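Local coordinates for protein 2-pyrone-4,6-dicarboxylic acid hydrolase, putative (Pseudomonas putida, PDB 2FFI) that probably hydrolyses the lactone ring of 2-pyrone-4,6-dicarboxylate, as a TIM-barrel member of the amidohydrolase family, at residues 127-130 against 131-135. Residues are numbered along the deposited sequence; the frame is centred on the assembly and turned at random.
Sequences RPLL and ERIGE
An i to i+4 salt bridge between R127 and E131 staples the first turn of helix 127-136, the helix of a beta-alpha-beta unit in this TIM-barrel protein. NH1 of R127 donates to OE2 of E131 at 3.2 Å, with a bent N-H...O angle of 143°. The carboxylate oxygen lies at the edge of the guanidinium, in its plane, yet the donor reaches that oxygen from above the carboxylate plane, and the two flat groups stand nearly perpendicular, 86° apart. The arginine CG is anti to its own backbone N, and a bend further out, at chi3 (-89°), brings the guanidinium back to the acid. Beneath the charges the aliphatic parts also meet, CG of R127 lying 3.8 Å from CG of E131. The same two residues are joined through the backbone, E131 N to R127 O at 2.9 Å, so the ion pair spans an already closed helical turn. An alanine in place of E131 removes the carboxylate, and the R127 guanidinium, without its charged mate on this turn, would probably be freer to swing about its outer torsions.

Two residues further along, I133 N bonds to L129 O at 3.0 Å, and on the same turn CD1 of L129 touches CG2 of I133 at 3.7 Å, an apolar contact on the buried side. The next bond, G134 N to L130 O, is longer at 3.2 Å and less straight. R132 NE is hydrogen-bonded to OE1 of Q95 in helix 95-102, while its NH1 makes a long salt bridge with OE2 of E135. L129 packs on L89 and I133 on L161, both in loops; the helix connects the parallel neighbouring strands 108-110 and 139-142.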
loop_
_atom_site.group_PDB
_atom_site.type_symbol
_atom_site.label_atom_id
_atom_site.label_comp_id
_atom_site.label_asym_id
_atom_site.label_seq_id
_atom_site.Cartn_x
_atom_site.Cartn_y
_atom_site.Cartn_z
ATOM N N ARG A 127 3.139 20.466 6.312
ATOM C CA ARG A 127 2.188 20.520 7.422
ATOM C C ARG A 127 0.768 20.876 6.976
ATOM O O ARG A 127 -0.199 20.261 7.426
ATOM C CB ARG A 127 2.666 21.519 8.491
ATOM C CG ARG A 127 1.695 21.726 9.658
ATOM C CD ARG A 127 2.290 22.607 10.765
ATOM N NE ARG A 127 3.027 21.851 11.785
ATOM C CZ ARG A 127 2.469 21.231 12.825
ATOM N NH1 ARG A 127 1.158 21.269 13.002
ATOM N NH2 ARG A 127 3.229 20.580 13.699
ATOM N N PRO A 128 0.623 21.879 6.091
ATOM C CA PRO A 128 -0.702 22.284 5.609
ATOM C C PRO A 128 -1.565 21.109 5.137
ATOM O O PRO A 128 -2.783 21.117 5.325
ATOM C CB PRO A 128 -0.364 23.249 4.482
ATOM C CG PRO A 128 0.857 23.907 5.002
ATOM C CD PRO A 128 1.665 22.743 5.510
ATOM N N LEU A 129 -0.913 20.111 4.533
ATOM C CA LEU A 129 -1.570 18.914 4.016
ATOM C C LEU A 129 -1.678 17.836 5.084
ATOM O O LEU A 129 -2.709 17.170 5.211
ATOM C CB LEU A 129 -0.792 18.372 2.814
ATOM C CG LEU A 129 -1.304 17.187 1.981
ATOM C CD1 LEU A 129 -0.984 15.891 2.674
ATOM C CD2 LEU A 129 -2.787 17.328 1.718
ATOM N N LEU A 130 -0.611 17.664 5.854
ATOM C CA LEU A 130 -0.597 16.671 6.923
ATOM C C LEU A 130 -1.713 16.933 7.937
ATOM O O LEU A 130 -2.251 15.994 8.523
ATOM C CB LEU A 130 0.760 16.682 7.625
ATOM C CG LEU A 130 1.918 16.290 6.705
ATOM C CD1 LEU A 130 3.238 16.529 7.393
ATOM C CD2 LEU A 130 1.768 14.833 6.299
ATOM N N GLU A 131 -2.052 18.201 8.153
ATOM C CA GLU A 131 -3.126 18.526 9.083
ATOM C C GLU A 131 -4.464 18.193 8.427
ATOM O O GLU A 131 -5.360 17.669 9.081
ATOM C CB GLU A 131 -3.111 20.011 9.471
ATOM C CG GLU A 131 -1.829 20.509 10.124
ATOM C CD GLU A 131 -1.952 21.947 10.622
ATOM O OE1 GLU A 131 -2.384 22.824 9.837
ATOM O OE2 GLU A 131 -1.603 22.206 11.797
ATOM N N ARG A 132 -4.598 18.498 7.138
ATOM C CA ARG A 132 -5.842 18.217 6.423
ATOM C C ARG A 132 -6.209 16.738 6.504
ATOM O O ARG A 132 -7.365 16.407 6.793
ATOM C CB ARG A 132 -5.745 18.608 4.941
ATOM C CG ARG A 132 -5.720 20.111 4.609
ATOM C CD ARG A 132 -7.029 20.795 4.945
ATOM N NE ARG A 132 -7.206 20.909 6.391
ATOM C CZ ARG A 132 -6.483 21.713 7.170
ATOM N NH1 ARG A 132 -6.700 21.754 8.482
ATOM N NH2 ARG A 132 -5.548 22.490 6.630
ATOM N N ILE A 133 -5.242 15.844 6.259
ATOM C CA ILE A 133 -5.539 14.408 6.299
ATOM C C ILE A 133 -5.763 13.914 7.713
ATOM O O ILE A 133 -6.454 12.927 7.916
ATOM C CB ILE A 133 -4.427 13.531 5.660
ATOM C CG1 ILE A 133 -3.480 13.020 6.740
ATOM C CG2 ILE A 133 -3.672 14.319 4.609
ATOM C CD1 ILE A 133 -2.539 11.944 6.251
ATOM N N GLY A 134 -5.169 14.598 8.685
ATOM C CA GLY A 134 -5.340 14.208 10.071
ATOM C C GLY A 134 -6.768 14.422 10.542
ATOM O O GLY A 134 -7.338 13.547 11.192
ATOM N N GLU A 135 -7.341 15.582 10.210
ATOM C CA GLU A 135 -8.702 15.938 10.604
ATOM C C GLU A 135 -9.701 15.017 9.918
ATOM O O GLU A 135 -10.847 14.910 10.357
ATOM C CB GLU A 135 -9.002 17.411 10.257
ATOM C CG GLU A 135 -10.474 17.845 10.457
ATOM C CD GLU A 135 -10.758 19.313 10.068
ATOM O OE1 GLU A 135 -11.955 19.662 9.926
ATOM O OE2 GLU A 135 -9.803 20.112 9.919
#